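Local structure of ComZ (Thermus thermophilus, 6QVI) at residues R197-Y202 with F425-N430; V465-V470 with V495-P500; V387-Q392 with L419-T424; Q137-G142 with A154-G159. The protein probably serves as a DNA receptor at the tip of a pilus, capturing DNA for uptake during natural competence. All blocks are in the same frame, centred on the assembly; numbering follows the deposited sequence.

Interaction 1: residues R197-Y202 with F425-N430; sequences RVEPSY and FGLFPN
Tyr202 lies with one face of its ring over the pyrrolidine of Pro429, in a contact that joins two loops of the beta-solenoid domain, one after strand 180-187 and the other after strand 419-421. It is a CH-pi contact: Pro429 CD stands 3.7 Å from the centroid of the Tyr202 ring, only 12° off the ring normal, while Pro429 CG leans toward CD2 and CE2 of the Tyr202 ring. The peptide bond before Pro429 is cis, and CG of Tyr202 is set anti to its carbonyl carbon (chi1 -73°), turning the ring toward the proline.

Beside this CH-pi contact the backbones meet in a single beta bridge, Val198 with Phe428. Phe428 N donates to Arg197 O at 2.8 Å, and Glu199 N donates to Phe428 O at 2.7 Å, nearly along the C=O axis. Both backbone polar atoms of Phe428, N and O, are thereby paired with residues 197-199, whereas its ring leads off to Ile497, Ile499 and Met449. The Arg197 side chain also points away from the contact, its guanidinium forming a salt bridge with Asp388.

Glu199 folds back at chi2 and so brings its carboxylate beside the other loop. OE1 lies against Leu427 CB at 3.5 Å, an apolar neighbour. The carboxylate stacks on the side-chain amide of Asn430 with the two planes about 21° apart, and the two side chains cross at about a right angle. Across this stack Glu199 OE2 and Asn430 ND2 are 3.6 Å apart.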
loop_
_atom_site.group_PDB
_atom_site.type_symbol
_atom_site.label_atom_id
_atom_site.label_comp_id
_atom_site.label_asym_id
_atom_site.label_seq_id
_atom_site.Cartn_x
_atom_site.Cartn_y
_atom_site.Cartn_z
ATOM N N ARG A 197 4.048 -4.567 -21.179
ATOM C CA ARG A 197 4.218 -5.268 -19.893
ATOM C C ARG A 197 3.068 -5.021 -18.895
ATOM O O ARG A 197 3.032 -5.668 -17.839
ATOM C CB ARG A 197 5.537 -4.865 -19.253
ATOM C CG ARG A 197 6.708 -4.837 -20.241
ATOM C CD ARG A 197 6.726 -6.098 -21.080
ATOM N NE ARG A 197 7.715 -7.074 -20.684
ATOM C CZ ARG A 197 8.908 -7.162 -21.252
ATOM N NH1 ARG A 197 9.268 -6.323 -22.214
ATOM N NH2 ARG A 197 9.756 -8.073 -20.844
ATOM N N VAL A 198 2.190 -4.026 -19.138
ATOM C CA VAL A 198 1.143 -3.627 -18.194
ATOM C C VAL A 198 -0.242 -3.881 -18.781
ATOM O O VAL A 198 -0.458 -3.799 -19.997
ATOM C CB VAL A 198 1.324 -2.156 -17.768
ATOM C CG1 VAL A 198 2.755 -1.897 -17.403
ATOM C CG2 VAL A 198 0.898 -1.202 -18.859
ATOM N N GLU A 199 -1.172 -4.200 -17.881
ATOM C CA GLU A 199 -2.583 -4.399 -18.205
ATOM C C GLU A 199 -3.211 -3.135 -18.794
ATOM O O GLU A 199 -2.877 -2.024 -18.369
ATOM C CB GLU A 199 -3.361 -4.805 -16.949
ATOM C CG GLU A 199 -3.018 -6.175 -16.398
ATOM C CD GLU A 199 -3.843 -7.271 -17.047
ATOM O OE1 GLU A 199 -3.238 -8.187 -17.644
ATOM O OE2 GLU A 199 -5.092 -7.215 -16.951
ATOM N N PRO A 200 -4.115 -3.269 -19.800
ATOM C CA PRO A 200 -4.800 -2.093 -20.380
ATOM C C PRO A 200 -5.345 -1.084 -19.376
ATOM O O PRO A 200 -5.055 0.112 -19.469
ATOM C CB PRO A 200 -5.939 -2.727 -21.183
ATOM C CG PRO A 200 -5.426 -4.077 -21.568
ATOM C CD PRO A 200 -4.473 -4.526 -20.486
ATOM N N SER A 201 -6.153 -1.542 -18.418
ATOM C CA SER A 201 -6.742 -0.636 -17.437
ATOM C C SER A 201 -5.698 0.085 -16.603
ATOM O O SER A 201 -6.052 1.001 -15.847
ATOM C CB SER A 201 -7.681 -1.399 -16.500
ATOM O OG SER A 201 -7.829 -0.716 -15.264
ATOM N N TYR A 202 -4.425 -0.283 -16.732
ATOM C CA TYR A 202 -3.372 0.276 -15.899
ATOM C C TYR A 202 -2.361 1.091 -16.690
ATOM O O TYR A 202 -1.359 1.528 -16.108
ATOM C CB TYR A 202 -2.659 -0.859 -15.144
ATOM C CG TYR A 202 -3.496 -1.448 -14.020
ATOM C CD1 TYR A 202 -4.360 -2.507 -14.275
ATOM C CD2 TYR A 202 -3.438 -0.945 -12.723
ATOM C CE1 TYR A 202 -5.136 -3.057 -13.283
ATOM C CE2 TYR A 202 -4.217 -1.494 -11.712
ATOM C CZ TYR A 202 -5.063 -2.554 -12.006
ATOM O OH TYR A 202 -5.849 -3.121 -11.033
ATOM N N PHE A 425 3.759 -14.866 -19.945
ATOM C CA PHE A 425 3.181 -15.408 -18.740
ATOM C C PHE A 425 2.025 -14.610 -18.200
ATOM O O PHE A 425 0.910 -15.095 -18.167
ATOM C CB PHE A 425 4.210 -15.614 -17.652
ATOM C CG PHE A 425 3.711 -16.481 -16.557
ATOM C CD1 PHE A 425 3.528 -15.984 -15.298
ATOM C CD2 PHE A 425 3.368 -17.780 -16.810
ATOM C CE1 PHE A 425 3.046 -16.777 -14.295
ATOM C CE2 PHE A 425 2.882 -18.583 -15.814
ATOM C CZ PHE A 425 2.722 -18.080 -14.553
ATOM N N GLY A 426 2.296 -13.389 -17.765
ATOM C CA GLY A 426 1.268 -12.532 -17.207
ATOM C C GLY A 426 1.653 -11.086 -17.374
ATOM O O GLY A 426 2.759 -10.792 -17.771
ATOM N N LEU A 427 0.754 -10.172 -17.056
ATOM C CA LEU A 427 1.045 -8.754 -17.223
ATOM C C LEU A 427 0.869 -8.010 -15.906
ATOM O O LEU A 427 0.032 -8.371 -15.070
ATOM C CB LEU A 427 0.153 -8.151 -18.323
ATOM C CG LEU A 427 0.579 -8.484 -19.760
ATOM C CD1 LEU A 427 -0.639 -8.704 -20.750
ATOM C CD2 LEU A 427 1.525 -7.423 -20.234
ATOM N N PHE A 428 1.674 -6.966 -15.742
ATOM C CA PHE A 428 1.633 -6.143 -14.545
ATOM C C PHE A 428 0.310 -5.384 -14.468
ATOM O O PHE A 428 -0.156 -4.839 -15.475
ATOM C CB PHE A 428 2.777 -5.140 -14.573
ATOM C CG PHE A 428 3.391 -4.880 -13.236
ATOM C CD1 PHE A 428 4.049 -5.890 -12.557
ATOM C CD2 PHE A 428 3.286 -3.633 -12.641
ATOM C CE1 PHE A 428 4.621 -5.659 -11.317
ATOM C CE2 PHE A 428 3.848 -3.396 -11.396
ATOM C CZ PHE A 428 4.522 -4.418 -10.734
ATOM N N PRO A 429 -0.293 -5.281 -13.280
ATOM C CA PRO A 429 0.274 -5.834 -12.055
ATOM C C PRO A 429 -0.376 -7.148 -11.653
ATOM O O PRO A 429 -0.441 -7.443 -10.461
ATOM C CB PRO A 429 -0.030 -4.755 -11.020
ATOM C CG PRO A 429 -1.321 -4.115 -11.525
ATOM C CD PRO A 429 -1.509 -4.507 -12.991
ATOM N N ASN A 430 -0.852 -7.875 -12.634
ATOM C CA ASN A 430 -1.367 -9.154 -12.317
ATOM C C ASN A 430 -0.190 -10.108 -12.405
ATOM O O ASN A 430 -0.434 -11.284 -12.422
ATOM C CB ASN A 430 -2.404 -9.564 -13.332
ATOM C CG ASN A 430 -3.700 -8.821 -13.163
ATOM O OD1 ASN A 430 -3.794 -7.912 -12.361
ATOM N ND2 ASN A 430 -4.708 -9.209 -13.920
#

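Interaction 2: residues V465-V470 with V495-P500; sequences VLFGSV and VYIRIP
Phe467 and Val495 lie side by side and point to the same side of a parallel strand pair of the beta-solenoid, bridged at Phe467-Val495 and Gly468-Tyr496. CG of Phe467 is anti to its carbonyl carbon (chi1 -48°), which brings ring atom CD1 to 3.6 Å from Val495 CB. On Val495, CG1 is anti to the backbone N (chi1 177°); CG2, anti to the carbonyl carbon, reaches Val465 CG2 at 3.6 Å. Val465 CG2 also covers one face of the Phe467 ring toward its rim, and Tyr191 meets that ring edge-to-face. The extended Ile497 side chain (chi2 -174°) sets CD1 3.7 Å from Phe467 CB. An alanine in place of Phe467 would remove the ring and probably leave Val465, Val495 and Tyr191 without their common packing partner.

Three backbone bonds hold the pair: Val495 N to Leu466 O (2.8 Å), Gly468 N to Val495 O (3.0 Å) and Ile497 N to Gly468 O (3.2 Å). The chain turns a corner at Gly468, at backbone angles where a CB would collide with the preceding carbonyl oxygen. Gly468 O receives the Ile497 N-H on a lone pair and also lies in the plane of the Tyr496 ring, at its edge, 3.2 Å from CD2.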
loop_
_atom_site.group_PDB
_atom_site.type_symbol
_atom_site.label_atom_id
_atom_site.label_comp_id
_atom_site.label_asym_id
_atom_site.label_seq_id
_atom_site.Cartn_x
_atom_site.Cartn_y
_atom_site.Cartn_z
ATOM N N VAL A 465 13.946 4.443 -14.550
ATOM C CA VAL A 465 12.641 4.552 -13.924
ATOM C C VAL A 465 12.270 3.206 -13.316
ATOM O O VAL A 465 12.535 2.147 -13.895
ATOM C CB VAL A 465 11.584 5.096 -14.927
ATOM C CG1 VAL A 465 11.440 4.208 -16.120
ATOM C CG2 VAL A 465 10.230 5.293 -14.258
ATOM N N LEU A 466 11.695 3.251 -12.121
ATOM C CA LEU A 466 11.229 2.062 -11.427
ATOM C C LEU A 466 9.722 2.141 -11.314
ATOM O O LEU A 466 9.182 3.155 -10.849
ATOM C CB LEU A 466 11.853 1.937 -10.044
ATOM C CG LEU A 466 11.251 0.852 -9.180
ATOM C CD1 LEU A 466 11.414 -0.519 -9.844
ATOM C CD2 LEU A 466 11.993 0.910 -7.925
ATOM N N PHE A 467 9.053 1.108 -11.798
ATOM C CA PHE A 467 7.611 1.007 -11.699
ATOM C C PHE A 467 7.256 0.007 -10.622
ATOM O O PHE A 467 7.813 -1.095 -10.586
ATOM C CB PHE A 467 6.997 0.592 -13.031
ATOM C CG PHE A 467 7.509 1.373 -14.204
ATOM C CD1 PHE A 467 6.733 2.361 -14.788
ATOM C CD2 PHE A 467 8.744 1.090 -14.759
ATOM C CE1 PHE A 467 7.193 3.075 -15.890
ATOM C CE2 PHE A 467 9.207 1.799 -15.870
ATOM C CZ PHE A 467 8.424 2.789 -16.432
ATOM N N GLY A 468 6.307 0.372 -9.778
ATOM C CA GLY A 468 6.028 -0.427 -8.609
ATOM C C GLY A 468 5.989 0.507 -7.419
ATOM O O GLY A 468 5.029 1.268 -7.288
ATOM N N SER A 469 6.979 0.418 -6.525
ATOM C CA SER A 469 7.054 1.258 -5.331
ATOM C C SER A 469 8.374 0.964 -4.641
ATOM O O SER A 469 8.886 -0.156 -4.733
ATOM C CB SER A 469 5.882 0.980 -4.366
ATOM O OG SER A 469 5.667 -0.422 -4.260
ATOM N N VAL A 470 8.911 1.934 -3.904
ATOM C CA VAL A 470 10.064 1.610 -3.082
ATOM C C VAL A 470 9.707 1.986 -1.671
ATOM O O VAL A 470 9.129 3.051 -1.436
ATOM C CB VAL A 470 11.380 2.282 -3.562
ATOM C CG1 VAL A 470 11.490 2.150 -5.061
ATOM C CG2 VAL A 470 11.618 3.738 -3.012
ATOM N N VAL A 495 7.531 5.400 -10.597
ATOM C CA VAL A 495 6.163 5.443 -11.061
ATOM C C VAL A 495 5.362 4.475 -10.218
ATOM O O VAL A 495 5.569 3.257 -10.282
ATOM C CB VAL A 495 6.070 5.106 -12.547
ATOM C CG1 VAL A 495 4.620 5.081 -13.012
ATOM C CG2 VAL A 495 6.876 6.147 -13.328
ATOM N N TYR A 496 4.472 5.015 -9.397
ATOM C CA TYR A 496 3.716 4.153 -8.517
ATOM C C TYR A 496 2.651 3.434 -9.322
ATOM O O TYR A 496 1.803 4.068 -9.955
ATOM C CB TYR A 496 3.117 4.945 -7.369
ATOM C CG TYR A 496 2.143 4.116 -6.569
ATOM C CD1 TYR A 496 0.983 4.668 -6.082
ATOM C CD2 TYR A 496 2.435 2.800 -6.220
ATOM C CE1 TYR A 496 0.113 3.927 -5.338
ATOM C CE2 TYR A 496 1.548 2.040 -5.471
ATOM C CZ TYR A 496 0.393 2.614 -5.032
ATOM O OH TYR A 496 -0.497 1.870 -4.288
ATOM N N ILE A 497 2.673 2.110 -9.273
ATOM C CA ILE A 497 1.658 1.291 -9.906
ATOM C C ILE A 497 1.029 0.426 -8.824
ATOM O O ILE A 497 1.669 -0.491 -8.295
ATOM C CB ILE A 497 2.240 0.424 -11.023
ATOM C CG1 ILE A 497 2.823 1.290 -12.119
ATOM C CG2 ILE A 497 1.183 -0.496 -11.601
ATOM C CD1 ILE A 497 3.294 0.487 -13.329
ATOM N N ARG A 498 -0.237 0.686 -8.532
ATOM C CA ARG A 498 -0.943 -0.073 -7.519
ATOM C C ARG A 498 -0.970 -1.539 -7.912
ATOM O O ARG A 498 -1.163 -1.877 -9.076
ATOM C CB ARG A 498 -2.362 0.470 -7.377
ATOM C CG ARG A 498 -3.402 -0.498 -6.836
ATOM C CD ARG A 498 -4.823 0.110 -6.920
ATOM N NE ARG A 498 -5.141 0.984 -5.794
ATOM C CZ ARG A 498 -6.086 1.923 -5.810
ATOM N NH1 ARG A 498 -6.818 2.122 -6.899
ATOM N NH2 ARG A 498 -6.310 2.661 -4.726
ATOM N N ILE A 499 -0.716 -2.410 -6.949
ATOM C CA ILE A 499 -0.848 -3.853 -7.137
ATOM C C ILE A 499 -2.032 -4.318 -6.314
ATOM O O ILE A 499 -2.055 -4.099 -5.090
ATOM C CB ILE A 499 0.443 -4.613 -6.789
ATOM C CG1 ILE A 499 1.659 -3.903 -7.376
ATOM C CG2 ILE A 499 0.387 -6.029 -7.309
ATOM C CD1 ILE A 499 2.984 -4.655 -7.143
ATOM N N PRO A 500 -3.061 -4.918 -6.929
ATOM C CA PRO A 500 -4.256 -5.348 -6.195
ATOM C C PRO A 500 -3.924 -6.323 -5.070
ATOM O O PRO A 500 -2.993 -7.122 -5.185
ATOM C CB PRO A 500 -5.124 -6.007 -7.280
ATOM C CG PRO A 500 -4.198 -6.269 -8.441
ATOM C CD PRO A 500 -3.155 -5.196 -8.377
#

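Interaction 3: residues V387-Q392 with L419-T424; sequences VDYRAQ and LLPDAT
Two buried carboxylates come close together here, Asp388 OD2 lying 3.8 Å from Asp422 OD1, where strand 387-392 runs parallel to strand 419-421 at the margin of a mixed six-stranded sheet. Counter-charges and donors offset the repulsion. Asp388 OD1 has a salt bridge to Arg197. Asp422 OD1 accepts from Thr424 OG1 on its syn lone pair, and from Thr424 N above the carboxylate plane in an Asx turn, while OD2 takes Phe425 N. Arg390 bends at chi3 and lays its guanidinium face over Asp422 OD2, NH1 at 3.6 Å; no N-H points at the oxygen, so this salt bridge acts by charge alone. Together these neighbours would be expected to keep both acids ionised.

On the other side of the sheet Tyr389 lies flat along Pro421. With CG between the backbone N and the carbonyl carbon (chi1 72°), the ring turns so that Pro421 CA sits 3.5 Å from its centroid, 6° off the normal, a CH-pi contact over the face. Leu419 CD1 meets the ring in plane, at the CD2 edge (3.7 Å), and Tyr389 OH bonds to Met449 O. An alanine in place of Tyr389 would remove the ring and the hydroxyl that bonds Met449 O, and is likely to leave Pro421 and Leu419 less well packed.

The backbones share three hydrogen bonds, each in its carbonyl plane: Leu420 N to Val387 O (3.3 Å), Tyr389 N to Leu420 O (2.7 Å) and Asp422 N to Tyr389 O (2.7 Å).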
loop_
_atom_site.group_PDB
_atom_site.type_symbol
_atom_site.label_atom_id
_atom_site.label_comp_id
_atom_site.label_asym_id
_atom_site.label_seq_id
_atom_site.Cartn_x
_atom_site.Cartn_y
_atom_site.Cartn_z
ATOM N N VAL A 387 16.476 -9.170 -18.045
ATOM C CA VAL A 387 15.857 -10.426 -17.759
ATOM C C VAL A 387 14.372 -10.291 -17.569
ATOM O O VAL A 387 13.909 -9.371 -16.968
ATOM C CB VAL A 387 16.512 -10.960 -16.485
ATOM C CG1 VAL A 387 16.677 -9.841 -15.500
ATOM C CG2 VAL A 387 15.760 -12.108 -15.868
ATOM N N ASP A 388 13.636 -11.222 -18.129
ATOM C CA ASP A 388 12.210 -11.275 -18.046
ATOM C C ASP A 388 11.895 -12.161 -16.889
ATOM O O ASP A 388 12.597 -13.129 -16.660
ATOM C CB ASP A 388 11.659 -11.947 -19.282
ATOM C CG ASP A 388 11.050 -10.990 -20.235
ATOM O OD1 ASP A 388 11.535 -9.851 -20.324
ATOM O OD2 ASP A 388 10.096 -11.389 -20.911
ATOM N N TYR A 389 10.838 -11.877 -16.157
ATOM C CA TYR A 389 10.553 -12.748 -15.054
ATOM C C TYR A 389 9.210 -13.351 -15.158
ATOM O O TYR A 389 8.396 -12.892 -15.903
ATOM C CB TYR A 389 10.764 -12.059 -13.721
ATOM C CG TYR A 389 9.755 -11.025 -13.333
ATOM C CD1 TYR A 389 8.457 -11.359 -13.079
ATOM C CD2 TYR A 389 10.128 -9.714 -13.177
ATOM C CE1 TYR A 389 7.548 -10.406 -12.700
ATOM C CE2 TYR A 389 9.228 -8.757 -12.803
ATOM C CZ TYR A 389 7.944 -9.114 -12.565
ATOM O OH TYR A 389 7.061 -8.157 -12.188
ATOM N N ARG A 390 9.028 -14.437 -14.438
ATOM C CA ARG A 390 7.780 -15.143 -14.377
ATOM C C ARG A 390 7.727 -15.597 -12.953
ATOM O O ARG A 390 8.684 -16.155 -12.467
ATOM C CB ARG A 390 7.809 -16.365 -15.269
ATOM C CG ARG A 390 7.939 -16.081 -16.747
ATOM C CD ARG A 390 8.339 -17.337 -17.501
ATOM N NE ARG A 390 7.204 -18.059 -18.050
ATOM C CZ ARG A 390 7.152 -18.494 -19.297
ATOM N NH1 ARG A 390 8.172 -18.280 -20.101
ATOM N NH2 ARG A 390 6.088 -19.140 -19.737
ATOM N N ALA A 391 6.620 -15.378 -12.268
ATOM C CA ALA A 391 6.554 -15.773 -10.883
ATOM C C ALA A 391 5.208 -16.264 -10.472
ATOM O O ALA A 391 4.213 -15.723 -10.877
ATOM C CB ALA A 391 6.925 -14.602 -10.021
ATOM N N GLN A 392 5.178 -17.278 -9.629
ATOM C CA GLN A 392 3.918 -17.776 -9.160
ATOM C C GLN A 392 4.073 -18.468 -7.857
ATOM O O GLN A 392 5.150 -18.825 -7.476
ATOM C CB GLN A 392 3.309 -18.727 -10.162
ATOM C CG GLN A 392 4.245 -19.762 -10.732
ATOM C CD GLN A 392 3.486 -20.888 -11.383
ATOM O OE1 GLN A 392 2.493 -21.368 -10.852
ATOM N NE2 GLN A 392 3.946 -21.314 -12.539
ATOM N N LEU A 419 14.483 -5.328 -15.923
ATOM C CA LEU A 419 13.858 -6.369 -15.109
ATOM C C LEU A 419 12.352 -6.216 -15.287
ATOM O O LEU A 419 11.714 -5.430 -14.579
ATOM C CB LEU A 419 14.256 -6.235 -13.651
ATOM C CG LEU A 419 13.554 -7.217 -12.723
ATOM C CD1 LEU A 419 13.676 -8.637 -13.285
ATOM C CD2 LEU A 419 14.069 -7.125 -11.299
ATOM N N LEU A 420 11.784 -6.960 -16.226
ATOM C CA LEU A 420 10.363 -6.856 -16.519
ATOM C C LEU A 420 9.671 -8.198 -16.372
ATOM O O LEU A 420 10.308 -9.254 -16.446
ATOM C CB LEU A 420 10.116 -6.303 -17.932
ATOM C CG LEU A 420 10.507 -4.855 -18.263
ATOM C CD1 LEU A 420 10.177 -3.934 -17.097
ATOM C CD2 LEU A 420 11.967 -4.722 -18.631
ATOM N N PRO A 421 8.365 -8.187 -16.262
ATOM C CA PRO A 421 7.691 -9.473 -16.228
ATOM C C PRO A 421 7.570 -9.955 -17.642
ATOM O O PRO A 421 7.516 -9.163 -18.555
ATOM C CB PRO A 421 6.311 -9.131 -15.710
ATOM C CG PRO A 421 6.128 -7.712 -16.046
ATOM C CD PRO A 421 7.470 -7.080 -15.940
ATOM N N ASP A 422 7.528 -11.257 -17.840
ATOM C CA ASP A 422 7.402 -11.762 -19.189
ATOM C C ASP A 422 5.974 -11.660 -19.636
ATOM O O ASP A 422 5.083 -12.261 -19.051
ATOM C CB ASP A 422 7.836 -13.212 -19.311
ATOM C CG ASP A 422 7.081 -13.931 -20.390
ATOM O OD1 ASP A 422 6.933 -13.374 -21.492
ATOM O OD2 ASP A 422 6.608 -15.040 -20.133
ATOM N N ALA A 423 5.780 -10.968 -20.744
ATOM C CA ALA A 423 4.470 -10.752 -21.325
ATOM C C ALA A 423 3.656 -12.015 -21.488
ATOM O O ALA A 423 2.480 -12.057 -21.153
ATOM C CB ALA A 423 4.630 -10.078 -22.670
ATOM N N THR A 424 4.298 -13.035 -22.029
ATOM C CA THR A 424 3.676 -14.304 -22.273
ATOM C C THR A 424 3.020 -14.834 -21.038
ATOM O O THR A 424 1.856 -15.198 -21.053
ATOM C CB THR A 424 4.702 -15.348 -22.704
ATOM O OG1 THR A 424 5.822 -14.717 -23.340
ATOM C CG2 THR A 424 4.071 -16.310 -23.655
#

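Interaction 4: residues Q137-G142 with A154-G159; sequences QAIFAG and ATIRGG
Hydrogen bonding converges on one atom, the carbonyl oxygen of Gly159. Ile139 N donates to it at 3.2 Å with a fairly straight N-H (162°), lying in the carbonyl plane. Ala138 N approaches the same oxygen at 2.6 Å but bends to 129°, so this second bond is weak. Two successive N-H groups of residues 137-142 are thus gathered on one acceptor of residues 154-159.

Apolar contact is carried by Ile156, whose two branches go to different partners. Its CG2, anti to the backbone N, packs on Ala138 CB at 3.4 Å. Its CG1, anti to the carbonyl carbon, meets Ile139 CD1 at 3.8 Å. The Ile139 chain is extended at chi2 and crosses Ile156 at about a right angle, tip against branch. Around them Ala138 also touches Val494 and Tyr496, Ile139 touches Val470, and Ile156 touches Phe180, so the cluster is part of a buried apolar interior.

Steric fit concerns the two glycines. The backbone angles of Gly158 call for glycine, since a CB would press on the preceding carbonyl oxygen; it would also come close to Ala138 CB. A CB on Gly159 would lie near Gln137 CB, which already sits against Gly159 O. The Gln137 side chain bends away at chi2 beyond that point.

Strand 153-157 ends just before this glycine pair and the chain turns into strand 160-162, which runs parallel to strand 139-141: a corner between strands on different faces of the coil, as expected of a beta-solenoid.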
loop_
_atom_site.group_PDB
_atom_site.type_symbol
_atom_site.label_atom_id
_atom_site.label_comp_id
_atom_site.label_asym_id
_atom_site.label_seq_id
_atom_site.Cartn_x
_atom_site.Cartn_y
_atom_site.Cartn_z
ATOM N N GLN A 137 1.769 4.866 -2.043
ATOM C CA GLN A 137 2.743 5.892 -2.371
ATOM C C GLN A 137 3.845 5.276 -3.233
ATOM O O GLN A 137 4.121 4.074 -3.158
ATOM C CB GLN A 137 3.299 6.530 -1.077
ATOM C CG GLN A 137 4.030 5.506 -0.201
ATOM C CD GLN A 137 3.112 4.678 0.680
ATOM O OE1 GLN A 137 2.295 5.216 1.410
ATOM N NE2 GLN A 137 3.203 3.362 0.562
ATOM N N ALA A 138 4.501 6.115 -4.033
ATOM C CA ALA A 138 5.609 5.588 -4.813
ATOM C C ALA A 138 6.816 5.362 -3.943
ATOM O O ALA A 138 7.593 4.431 -4.199
ATOM C CB ALA A 138 5.995 6.530 -5.957
ATOM N N ILE A 139 6.994 6.184 -2.945
ATOM C CA ILE A 139 8.136 6.060 -2.106
ATOM C C ILE A 139 7.801 6.231 -0.683
ATOM O O ILE A 139 7.325 7.243 -0.306
ATOM C CB ILE A 139 9.095 7.199 -2.382
ATOM C CG1 ILE A 139 9.777 7.011 -3.706
ATOM C CG2 ILE A 139 10.157 7.284 -1.325
ATOM C CD1 ILE A 139 10.718 8.136 -3.996
ATOM N N PHE A 140 8.092 5.238 0.119
ATOM C CA PHE A 140 7.858 5.340 1.516
ATOM C C PHE A 140 9.221 5.435 2.105
ATOM O O PHE A 140 9.984 4.554 1.940
ATOM C CB PHE A 140 7.186 4.095 1.988
ATOM C CG PHE A 140 6.824 4.131 3.410
ATOM C CD1 PHE A 140 5.543 4.277 3.788
ATOM C CD2 PHE A 140 7.775 4.026 4.354
ATOM C CE1 PHE A 140 5.199 4.309 5.097
ATOM C CE2 PHE A 140 7.451 4.053 5.668
ATOM C CZ PHE A 140 6.155 4.197 6.043
ATOM N N ALA A 141 9.537 6.512 2.787
ATOM C CA ALA A 141 10.856 6.673 3.339
ATOM C C ALA A 141 10.909 6.486 4.808
ATOM O O ALA A 141 9.998 6.815 5.492
ATOM C CB ALA A 141 11.407 8.014 2.993
ATOM N N GLY A 142 12.028 6.014 5.301
ATOM C CA GLY A 142 12.151 5.736 6.697
ATOM C C GLY A 142 12.741 6.728 7.627
ATOM O O GLY A 142 12.190 7.746 7.868
ATOM N N ALA A 154 14.484 13.838 -8.520
ATOM C CA ALA A 154 13.472 12.813 -8.594
ATOM C C ALA A 154 12.227 13.392 -9.231
ATOM O O ALA A 154 11.892 14.564 -9.011
ATOM C CB ALA A 154 13.132 12.293 -7.203
ATOM N N THR A 155 11.504 12.543 -9.914
ATOM C CA THR A 155 10.220 12.879 -10.442
ATOM C C THR A 155 9.472 11.654 -9.985
ATOM O O THR A 155 9.732 10.582 -10.446
ATOM C CB THR A 155 10.193 13.093 -11.950
ATOM O OG1 THR A 155 9.305 12.166 -12.559
ATOM C CG2 THR A 155 11.517 12.932 -12.517
ATOM N N ILE A 156 8.517 11.841 -9.098
ATOM C CA ILE A 156 7.806 10.754 -8.428
ATOM C C ILE A 156 6.352 10.831 -8.858
ATOM O O ILE A 156 5.639 11.783 -8.497
ATOM C CB ILE A 156 7.904 10.828 -6.892
ATOM C CG1 ILE A 156 9.335 10.764 -6.374
ATOM C CG2 ILE A 156 7.019 9.782 -6.220
ATOM C CD1 ILE A 156 9.803 12.104 -5.820
ATOM N N ARG A 157 5.885 9.827 -9.596
ATOM C CA ARG A 157 4.477 9.814 -9.979
ATOM C C ARG A 157 3.774 8.920 -8.959
ATOM O O ARG A 157 3.709 7.692 -9.091
ATOM C CB ARG A 157 4.340 9.365 -11.428
ATOM C CG ARG A 157 5.479 9.952 -12.206
ATOM C CD ARG A 157 5.264 10.032 -13.676
ATOM N NE ARG A 157 4.348 11.120 -13.930
ATOM C CZ ARG A 157 4.454 11.929 -14.968
ATOM N NH1 ARG A 157 5.444 11.753 -15.832
ATOM N NH2 ARG A 157 3.580 12.913 -15.138
ATOM N N GLY A 158 3.258 9.563 -7.911
ATOM C CA GLY A 158 2.650 8.874 -6.793
ATOM C C GLY A 158 2.976 9.550 -5.474
ATOM O O GLY A 158 3.665 10.578 -5.443
ATOM N N GLY A 159 2.496 9.010 -4.355
ATOM C CA GLY A 159 2.731 9.669 -3.093
ATOM C C GLY A 159 4.125 9.428 -2.593
ATOM O O GLY A 159 4.832 8.543 -3.082
#

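From the N terminus, interaction 4 closes first, bringing 154-159 back to 137-142 across 11 intervening residues. Interaction 1 then opens at 197 and closes only at 430, with 222 residues between its segments; interaction 3, between 387-392 and 419-424, is nested inside it. Interaction 2 follows in series with a short loop of 24 residues, and no two loops cross. Interactions 2 and 4 share neighbouring strands of the solenoid, with probable backbone hydrogen bonds from Tyr496 N to Arg157 O and Val470 N to Ala138 O. Interaction 1 lies between interactions 2 and 3, packing Pro429 on Arg498 and Pro500 and linking to the six-stranded sheet of interaction 3 through Arg197.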